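Local coordinates for methylmalonyl-CoA carboxyltransferase 5S subunit (Propionibacterium freudenreichii subsp. shermanii, PDB 1RQB), which catalyses the cobalt-dependent transfer of a carboxyl group from the biotin of the 1.3S subunit to pyruvate, forming oxaloacetate within the transcarboxylase complex, at residues 70-75 and 81-86; 165-170 and 348-353; 447-452 and 462-467. All blocks are in the same frame, centred on the assembly; numbering follows the deposited sequence.

Contact 1. Residues 70-75 and 81-86; sequences ATYDSC and EDPWER
Tyr72 lays one face of its ring on Pro83, whose CG sits over the ring centre 3.7 Å from the centroid, a CH-pi contact in which the two side chains cross at about a right angle. The ring reaches that place because CG of Tyr72 stands anti to the backbone N (chi1 -161°). Farther out, the edge of the phenol turns toward the face of the Trp84 five-membered ring in an offset edge-to-face pair, the planes perpendicular, and Trp84 NE1 gives a bent hydrogen bond of 2.8 Å to Tyr72 OH, which lies 29° out of the indole plane. The same hydroxyl is also hydrogen-bonded to Thr452 of helix 447-455.

A second cluster forms round Cys75. Its SG lies over the centre of the Arg86 guanidinium, 3.4 Å from CZ, while its CB meets Pro83 CG. The turn of the Arg86 guanidinium is fixed by a side-on grip on Glu81: NE bonds OE2 at 3.0 Å and NH2 bonds OE1, both oxygens being met from above the carboxylate plane. Between the backbones, Glu81 N donates to Cys75 O over 2.8 Å in a nearly straight bond that ties helix 71-77, which follows substrate-binding Ala70, to the loop before helix 83-93. Here a buried charge is answered within its own segment, and the thiol packs against a guanidinium that its carboxylate partner probably keeps from turning.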
loop_
_atom_site.group_PDB
_atom_site.type_symbol
_atom_site.label_atom_id
_atom_site.label_comp_id
_atom_site.label_asym_id
_atom_site.label_seq_id
_atom_site.Cartn_x
_atom_site.Cartn_y
_atom_site.Cartn_z
ATOM N N ALA A 70 -0.782 17.948 15.290
ATOM C CA ALA A 70 0.143 17.768 16.419
ATOM C C ALA A 70 1.486 18.457 16.164
ATOM O O ALA A 70 2.382 18.377 17.004
ATOM C CB ALA A 70 0.374 16.269 16.655
ATOM N N THR A 71 1.649 19.159 15.047
ATOM C CA THR A 71 2.962 19.757 14.763
ATOM C C THR A 71 3.296 20.918 15.703
ATOM O O THR A 71 4.470 21.171 15.973
ATOM C CB THR A 71 3.094 20.253 13.311
ATOM O OG1 THR A 71 2.170 21.316 13.076
ATOM C CG2 THR A 71 2.846 19.113 12.332
ATOM N N TYR A 72 2.295 21.642 16.199
ATOM C CA TYR A 72 2.589 22.763 17.104
ATOM C C TYR A 72 3.247 22.195 18.364
ATOM O O TYR A 72 4.325 22.618 18.778
ATOM C CB TYR A 72 1.288 23.492 17.453
ATOM C CG TYR A 72 1.450 24.904 17.984
ATOM C CD1 TYR A 72 1.079 26.004 17.205
ATOM C CD2 TYR A 72 1.909 25.139 19.284
ATOM C CE1 TYR A 72 1.146 27.304 17.709
ATOM C CE2 TYR A 72 1.979 26.444 19.805
ATOM C CZ TYR A 72 1.591 27.514 19.007
ATOM O OH TYR A 72 1.623 28.794 19.504
ATOM N N ASP A 73 2.596 21.204 18.952
ATOM C CA ASP A 73 3.114 20.537 20.155
ATOM C C ASP A 73 4.511 19.969 19.893
ATOM O O ASP A 73 5.421 20.149 20.700
ATOM C CB ASP A 73 2.185 19.392 20.567
ATOM C CG ASP A 73 2.775 18.545 21.691
ATOM O OD1 ASP A 73 2.681 18.964 22.861
ATOM O OD2 ASP A 73 3.354 17.474 21.404
ATOM N N SER A 74 4.697 19.273 18.774
ATOM C CA SER A 74 6.000 18.651 18.492
ATOM C C SER A 74 7.114 19.694 18.390
ATOM O O SER A 74 8.230 19.480 18.860
ATOM C CB SER A 74 5.952 17.858 17.193
ATOM O OG SER A 74 7.204 17.222 16.976
ATOM N N CYS A 75 6.816 20.813 17.746
ATOM C CA CYS A 75 7.825 21.867 17.577
ATOM C C CYS A 75 8.362 22.337 18.930
ATOM O O CYS A 75 9.572 22.386 19.142
ATOM C CB CYS A 75 7.221 23.074 16.849
ATOM S SG CYS A 75 7.160 22.911 15.050
ATOM N N GLU A 81 11.561 24.278 18.496
ATOM C CA GLU A 81 11.296 25.126 17.325
ATOM C C GLU A 81 10.028 25.948 17.557
ATOM O O GLU A 81 9.053 25.458 18.125
ATOM C CB GLU A 81 11.106 24.226 16.099
ATOM C CG GLU A 81 10.846 24.978 14.812
ATOM C CD GLU A 81 10.696 24.045 13.625
ATOM O OE1 GLU A 81 11.017 22.842 13.767
ATOM O OE2 GLU A 81 10.268 24.515 12.550
ATOM N N ASP A 82 10.045 27.206 17.135
ATOM C CA ASP A 82 8.850 28.049 17.283
ATOM C C ASP A 82 7.930 27.734 16.101
ATOM O O ASP A 82 8.296 27.961 14.949
ATOM C CB ASP A 82 9.234 29.536 17.256
ATOM C CG ASP A 82 8.086 30.441 17.681
ATOM O OD1 ASP A 82 6.919 30.088 17.407
ATOM O OD2 ASP A 82 8.353 31.507 18.284
ATOM N N PRO A 83 6.723 27.212 16.368
ATOM C CA PRO A 83 5.777 26.867 15.292
ATOM C C PRO A 83 5.450 28.052 14.382
ATOM O O PRO A 83 5.202 27.885 13.189
ATOM C CB PRO A 83 4.531 26.393 16.046
ATOM C CG PRO A 83 5.018 26.055 17.424
ATOM C CD PRO A 83 6.098 27.069 17.692
ATOM N N TRP A 84 5.435 29.255 14.946
ATOM C CA TRP A 84 5.116 30.446 14.146
ATOM C C TRP A 84 6.254 30.746 13.166
ATOM O O TRP A 84 6.025 31.257 12.071
ATOM C CB TRP A 84 4.829 31.640 15.075
ATOM C CG TRP A 84 3.621 31.404 15.970
ATOM C CD1 TRP A 84 3.635 30.943 17.258
ATOM C CD2 TRP A 84 2.237 31.575 15.624
ATOM N NE1 TRP A 84 2.356 30.820 17.732
ATOM C CE2 TRP A 84 1.476 31.198 16.753
ATOM C CE3 TRP A 84 1.565 32.009 14.470
ATOM C CZ2 TRP A 84 0.072 31.240 16.764
ATOM C CZ3 TRP A 84 0.174 32.055 14.481
ATOM C CH2 TRP A 84 -0.559 31.672 15.620
ATOM N N GLU A 85 7.488 30.429 13.542
ATOM C CA GLU A 85 8.612 30.668 12.624
ATOM C C GLU A 85 8.533 29.660 11.476
ATOM O O GLU A 85 8.880 29.967 10.336
ATOM C CB GLU A 85 9.944 30.514 13.363
ATOM C CG GLU A 85 11.172 30.729 12.492
ATOM C CD GLU A 85 11.344 32.171 12.039
ATOM O OE1 GLU A 85 12.359 32.458 11.362
ATOM O OE2 GLU A 85 10.473 33.016 12.355
ATOM N N ARG A 86 8.075 28.446 11.779
ATOM C CA ARG A 86 7.943 27.420 10.735
ATOM C C ARG A 86 6.892 27.872 9.718
ATOM O O ARG A 86 7.091 27.761 8.509
ATOM C CB ARG A 86 7.532 26.067 11.345
ATOM C CG ARG A 86 7.229 24.995 10.288
ATOM C CD ARG A 86 6.784 23.643 10.881
ATOM N NE ARG A 86 7.868 22.951 11.578
ATOM C CZ ARG A 86 7.825 21.671 11.949
ATOM N NH1 ARG A 86 6.746 20.938 11.703
ATOM N NH2 ARG A 86 8.881 21.110 12.534
#

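Contact 2. Residues 165-170 and 348-353; sequences CYTISP and RVRKAA
Arg350 reaches out of helix 339-352 with its chain fully extended from CG to NE and meets residues 167-169 with the end of its guanidinium. The close part of the contact is confined to that group. NH1 donates to Ile168 O over 3.0 Å, the acceptor lying near the guanidinium plane and the N-H pointing well at it (161°). NH2 reaches Thr167 OG1 at 2.9 Å, but this bond is strongly bent and weak. The hydroxyl is presented to it because OG1 stands anti to the backbone N (chi1 -177°), while Thr167 CG2 comes up at the guanidinium edge, 3.5 Å from NH2. Over one face lies Ser169 CB, 3.7 Å from NH2; the serine hydroxyl itself is engaged by His172. Arg350 is further fixed by Pro356 O at NE and by Gln317 at NH1.

Away from this point the contact is loose. The nearest CA atoms, of Ser169 and Lys351, are 9.0 Å apart, and exposed Ile168 turns its CB away from the helix, contributing its carbonyl instead. With an alanine at Arg350, the Ile168 carbonyl and Thr167 hydroxyl would probably lose this donor, leaving a gap between helix and loop. This single arginine bridges two domains, joining the loop after strand 159-163 of the TIM barrel to a helix of the conserved carboxylase domain, well away from the cobalt ion.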
loop_
_atom_site.group_PDB
_atom_site.type_symbol
_atom_site.label_atom_id
_atom_site.label_comp_id
_atom_site.label_asym_id
_atom_site.label_seq_id
_atom_site.Cartn_x
_atom_site.Cartn_y
_atom_site.Cartn_z
ATOM N N CYS A 165 -15.986 14.044 10.501
ATOM C CA CYS A 165 -15.149 12.873 10.795
ATOM C C CYS A 165 -15.991 11.631 10.497
ATOM O O CYS A 165 -17.064 11.433 11.068
ATOM C CB CYS A 165 -14.702 12.852 12.256
ATOM S SG CYS A 165 -13.497 14.132 12.642
ATOM N N TYR A 166 -15.492 10.825 9.576
ATOM C CA TYR A 166 -16.204 9.612 9.155
ATOM C C TYR A 166 -15.953 8.482 10.151
ATOM O O TYR A 166 -14.837 8.277 10.629
ATOM C CB TYR A 166 -15.722 9.145 7.781
ATOM C CG TYR A 166 -16.453 7.902 7.319
ATOM C CD1 TYR A 166 -17.763 7.982 6.854
ATOM C CD2 TYR A 166 -15.851 6.638 7.392
ATOM C CE1 TYR A 166 -18.463 6.835 6.468
ATOM C CE2 TYR A 166 -16.543 5.484 7.017
ATOM C CZ TYR A 166 -17.847 5.591 6.554
ATOM O OH TYR A 166 -18.533 4.464 6.163
ATOM N N THR A 167 -17.011 7.759 10.471
ATOM C CA THR A 167 -16.846 6.588 11.343
ATOM C C THR A 167 -17.933 5.577 10.978
ATOM O O THR A 167 -18.810 5.858 10.162
ATOM C CB THR A 167 -16.944 6.946 12.867
ATOM O OG1 THR A 167 -16.698 5.764 13.646
ATOM C CG2 THR A 167 -18.329 7.475 13.222
ATOM N N ILE A 168 -17.815 4.385 11.541
ATOM C CA ILE A 168 -18.839 3.353 11.342
ATOM C C ILE A 168 -19.449 3.071 12.716
ATOM O O ILE A 168 -18.732 2.857 13.691
ATOM C CB ILE A 168 -18.245 2.055 10.741
ATOM C CG1 ILE A 168 -17.773 2.316 9.298
ATOM C CG2 ILE A 168 -19.294 0.958 10.719
ATOM C CD1 ILE A 168 -17.048 1.140 8.667
ATOM N N SER A 169 -20.767 3.140 12.804
ATOM C CA SER A 169 -21.467 2.860 14.066
ATOM C C SER A 169 -22.958 2.724 13.760
ATOM O O SER A 169 -23.427 3.135 12.700
ATOM C CB SER A 169 -21.281 3.989 15.086
ATOM O OG SER A 169 -22.310 4.952 14.950
ATOM N N PRO A 170 -23.712 2.153 14.702
ATOM C CA PRO A 170 -25.152 1.962 14.530
ATOM C C PRO A 170 -25.927 3.249 14.238
ATOM O O PRO A 170 -27.017 3.199 13.672
ATOM C CB PRO A 170 -25.580 1.333 15.858
ATOM C CG PRO A 170 -24.364 0.555 16.274
ATOM C CD PRO A 170 -23.239 1.532 15.953
ATOM N N ARG A 348 -19.190 -1.165 24.333
ATOM C CA ARG A 348 -20.186 -0.793 25.347
ATOM C C ARG A 348 -19.939 0.632 25.848
ATOM O O ARG A 348 -20.877 1.418 25.969
ATOM C CB ARG A 348 -20.195 -1.812 26.500
ATOM C CG ARG A 348 -20.767 -3.174 26.071
ATOM C CD ARG A 348 -20.880 -4.189 27.221
ATOM N NE ARG A 348 -19.587 -4.655 27.704
ATOM C CZ ARG A 348 -19.101 -5.874 27.472
ATOM N NH1 ARG A 348 -19.808 -6.750 26.765
ATOM N NH2 ARG A 348 -17.909 -6.217 27.943
ATOM N N VAL A 349 -18.684 0.968 26.120
ATOM C CA VAL A 349 -18.329 2.317 26.587
ATOM C C VAL A 349 -18.644 3.334 25.488
ATOM O O VAL A 349 -19.229 4.386 25.740
ATOM C CB VAL A 349 -16.822 2.417 26.909
ATOM C CG1 VAL A 349 -16.466 3.844 27.306
ATOM C CG2 VAL A 349 -16.459 1.447 28.025
ATOM N N ARG A 350 -18.243 3.014 24.260
ATOM C CA ARG A 350 -18.483 3.927 23.134
ATOM C C ARG A 350 -19.977 4.242 23.031
ATOM O O ARG A 350 -20.371 5.396 22.876
ATOM C CB ARG A 350 -18.005 3.316 21.815
ATOM C CG ARG A 350 -18.185 4.281 20.654
ATOM C CD ARG A 350 -17.742 3.717 19.318
ATOM N NE ARG A 350 -17.876 4.749 18.293
ATOM C CZ ARG A 350 -17.952 4.515 16.988
ATOM N NH1 ARG A 350 -17.908 3.273 16.527
ATOM N NH2 ARG A 350 -18.087 5.531 16.144
ATOM N N LYS A 351 -20.796 3.202 23.110
ATOM C CA LYS A 351 -22.256 3.355 23.023
ATOM C C LYS A 351 -22.751 4.268 24.147
ATOM O O LYS A 351 -23.572 5.155 23.923
ATOM C CB LYS A 351 -22.939 1.986 23.138
ATOM C CG LYS A 351 -24.457 2.046 23.207
ATOM C CD LYS A 351 -25.045 0.641 23.323
ATOM C CE LYS A 351 -26.561 0.674 23.496
ATOM N NZ LYS A 351 -27.230 1.445 22.415
ATOM N N ALA A 352 -22.247 4.045 25.354
ATOM C CA ALA A 352 -22.670 4.853 26.506
ATOM C C ALA A 352 -22.348 6.331 26.271
ATOM O O ALA A 352 -23.100 7.213 26.685
ATOM C CB ALA A 352 -21.970 4.362 27.770
ATOM N N ALA A 353 -21.236 6.595 25.589
ATOM C CA ALA A 353 -20.795 7.975 25.339
ATOM C C ALA A 353 -21.496 8.577 24.120
ATOM O O ALA A 353 -21.161 9.680 23.690
ATOM C CB ALA A 353 -19.284 8.003 25.149
#

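Contact 3. Residues 447-452 and 462-467; sequences DEDVLT and VFFEHR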
loop_
_atom_site.group_PDB
_atom_site.type_symbol
_atom_site.label_atom_id
_atom_site.label_comp_id
_atom_site.label_asym_id
_atom_site.label_seq_id
_atom_site.Cartn_x
_atom_site.Cartn_y
_atom_site.Cartn_z
ATOM N N ASP A 447 1.701 38.227 20.618
ATOM C CA ASP A 447 0.468 37.470 20.876
ATOM C C ASP A 447 0.735 36.000 20.539
ATOM O O ASP A 447 0.144 35.097 21.129
ATOM C CB ASP A 447 -0.690 37.989 20.017
ATOM C CG ASP A 447 -1.138 39.395 20.412
ATOM O OD1 ASP A 447 -0.818 39.848 21.532
ATOM O OD2 ASP A 447 -1.826 40.044 19.603
ATOM N N GLU A 448 1.631 35.763 19.582
ATOM C CA GLU A 448 1.980 34.385 19.205
ATOM C C GLU A 448 2.511 33.625 20.423
ATOM O O GLU A 448 2.158 32.467 20.639
ATOM C CB GLU A 448 3.036 34.354 18.091
ATOM C CG GLU A 448 2.554 34.759 16.702
ATOM C CD GLU A 448 2.546 36.262 16.447
ATOM O OE1 GLU A 448 2.452 36.648 15.260
ATOM O OE2 GLU A 448 2.624 37.051 17.414
ATOM N N ASP A 449 3.359 34.278 21.219
ATOM C CA ASP A 449 3.941 33.653 22.415
ATOM C C ASP A 449 2.870 33.476 23.494
ATOM O O ASP A 449 2.898 32.500 24.243
ATOM C CB ASP A 449 5.108 34.497 22.947
ATOM C CG ASP A 449 6.476 33.930 22.560
ATOM O OD1 ASP A 449 6.587 33.235 21.520
ATOM O OD2 ASP A 449 7.452 34.202 23.296
ATOM N N VAL A 450 1.932 34.417 23.601
ATOM C CA VAL A 450 0.854 34.259 24.588
ATOM C C VAL A 450 0.012 33.045 24.187
ATOM O O VAL A 450 -0.424 32.263 25.030
ATOM C CB VAL A 450 -0.049 35.527 24.661
ATOM C CG1 VAL A 450 -1.207 35.302 25.633
ATOM C CG2 VAL A 450 0.786 36.736 25.115
ATOM N N LEU A 451 -0.198 32.875 22.885
ATOM C CA LEU A 451 -0.965 31.722 22.392
ATOM C C LEU A 451 -0.214 30.435 22.739
ATOM O O LEU A 451 -0.809 29.450 23.174
ATOM C CB LEU A 451 -1.175 31.828 20.876
ATOM C CG LEU A 451 -2.176 32.913 20.488
ATOM C CD1 LEU A 451 -2.075 33.243 19.015
ATOM C CD2 LEU A 451 -3.587 32.441 20.846
ATOM N N THR A 452 1.105 30.441 22.568
ATOM C CA THR A 452 1.872 29.230 22.890
ATOM C C THR A 452 1.664 28.879 24.364
ATOM O O THR A 452 1.492 27.713 24.721
ATOM C CB THR A 452 3.377 29.415 22.601
ATOM O OG1 THR A 452 3.564 29.560 21.191
ATOM C CG2 THR A 452 4.180 28.199 23.077
ATOM N N VAL A 462 9.655 25.950 29.515
ATOM C CA VAL A 462 10.919 25.332 29.089
ATOM C C VAL A 462 11.279 25.795 27.676
ATOM O O VAL A 462 12.428 26.131 27.392
ATOM C CB VAL A 462 10.819 23.795 29.106
ATOM C CG1 VAL A 462 12.074 23.178 28.485
ATOM C CG2 VAL A 462 10.663 23.308 30.536
ATOM N N PHE A 463 10.295 25.834 26.789
ATOM C CA PHE A 463 10.562 26.242 25.402
ATOM C C PHE A 463 11.101 27.674 25.343
ATOM O O PHE A 463 12.108 27.936 24.685
ATOM C CB PHE A 463 9.293 26.135 24.549
ATOM C CG PHE A 463 9.454 26.695 23.168
ATOM C CD1 PHE A 463 10.449 26.209 22.320
ATOM C CD2 PHE A 463 8.649 27.733 22.727
ATOM C CE1 PHE A 463 10.636 26.756 21.055
ATOM C CE2 PHE A 463 8.830 28.290 21.457
ATOM C CZ PHE A 463 9.823 27.801 20.623
ATOM N N PHE A 464 10.439 28.601 26.027
ATOM C CA PHE A 464 10.855 30.012 25.993
ATOM C C PHE A 464 12.296 30.169 26.485
ATOM O O PHE A 464 13.032 31.035 26.012
ATOM C CB PHE A 464 9.935 30.869 26.872
ATOM C CG PHE A 464 8.553 31.084 26.303
ATOM C CD1 PHE A 464 7.537 31.589 27.108
ATOM C CD2 PHE A 464 8.270 30.800 24.969
ATOM C CE1 PHE A 464 6.255 31.811 26.595
ATOM C CE2 PHE A 464 6.993 31.018 24.445
ATOM C CZ PHE A 464 5.983 31.524 25.262
ATOM N N GLU A 465 12.707 29.327 27.423
ATOM C CA GLU A 465 14.059 29.448 27.985
ATOM C C GLU A 465 15.125 28.903 27.030
ATOM O O GLU A 465 16.263 29.370 27.049
ATOM C CB GLU A 465 14.152 28.692 29.310
ATOM C CG GLU A 465 15.469 28.933 30.041
ATOM C CD GLU A 465 16.006 27.695 30.734
ATOM O OE1 GLU A 465 15.221 27.001 31.417
ATOM O OE2 GLU A 465 17.221 27.425 30.603
ATOM N N HIS A 466 14.766 27.946 26.174
ATOM C CA HIS A 466 15.758 27.305 25.297
ATOM C C HIS A 466 15.630 27.696 23.823
ATOM O O HIS A 466 16.515 27.379 23.031
ATOM C CB HIS A 466 15.608 25.787 25.404
ATOM C CG HIS A 466 16.090 25.222 26.702
ATOM N ND1 HIS A 466 17.422 25.204 27.054
ATOM C CD2 HIS A 466 15.422 24.637 27.724
ATOM C CE1 HIS A 466 17.555 24.629 28.236
ATOM N NE2 HIS A 466 16.357 24.275 28.663
ATOM N N ARG A 467 14.545 28.363 23.446
ATOM C CA ARG A 467 14.296 28.716 22.040
ATOM C C ARG A 467 15.502 29.365 21.358
ATOM O O ARG A 467 15.739 29.128 20.174
ATOM C CB ARG A 467 13.080 29.648 21.920
ATOM C CG ARG A 467 12.924 30.280 20.523
ATOM C CD ARG A 467 11.594 31.016 20.388
ATOM N NE ARG A 467 11.374 31.977 21.466
ATOM C CZ ARG A 467 10.191 32.511 21.747
ATOM N NH1 ARG A 467 9.128 32.177 21.019
ATOM N NH2 ARG A 467 10.065 33.360 22.765
#
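Phe464 is the first residue of 462-467 to press firmly on the facing helix; Phe463, just before, carries Arg467 CB over one face of its ring. CG of Phe464 lies anti to the carbonyl carbon (chi1 -72°), which carries the ring across to Asp449. There the carboxylate lies over one face, with OD2 3.4 Å above the plane and displaced toward the rim, and the two flat groups are only 18° apart. At its edge the same ring meets the backbone: CZ is 3.4 Å from Asp449 O, so the slightly positive ring edge faces a carbonyl oxygen. Thr452 CG2 adds a looser apolar touch at 4.2 Å from CE2.

Three residues on, Arg467 comes back to the same aspartate. Bent at chi3, its chain brings the guanidinium to Asp449 end-on, nearly coplanar with the carboxylate, and two nitrogens each take one oxygen: NH1 bonds OD1 at 2.8 Å and NH2 bonds OD2 at 2.8 Å. Both bonds are almost straight, and each uses the syn lone pair, a bidentate salt bridge. Asp449 OD2 also accepts from Asn444 N, and Arg467 has further partners in Asp82 at NH1 and Gly442 O at NH2. The buried carboxylate is therefore likely to stay ionised, although OD2 lies over the electron-rich face of Phe464, which alone would probably disfavour a negative charge.

The two segments thus meet mainly at Asp449. Helix 447-455 also packs on helix 430-437 through Trp430 and on barrel helices 83-93 and 116-128, while Phe463 touches Asn80 in the loop before 83-93.

Overall arrangement
Contacts 1 and 3 lie on the same side of the chain's centre, their own centres about 10 Å apart, and they touch: a salt bridge and a probable hydrogen bond between two hydroxyls run from one to the other, and Asp82 also packs on Phe463. Both are buried, yet contact 1 joins successive helices of the barrel part with rings, proline and a thiol, whereas contact 3 joins two segments of the carboxylase domain chiefly through a carboxylate. Contact 2 stands apart on the opposite side of the chain's centre, about 32 Å and 38 Å from the centres of the others. Only partly buried, it spans the two domains by arginine hydrogen bonds to a loop.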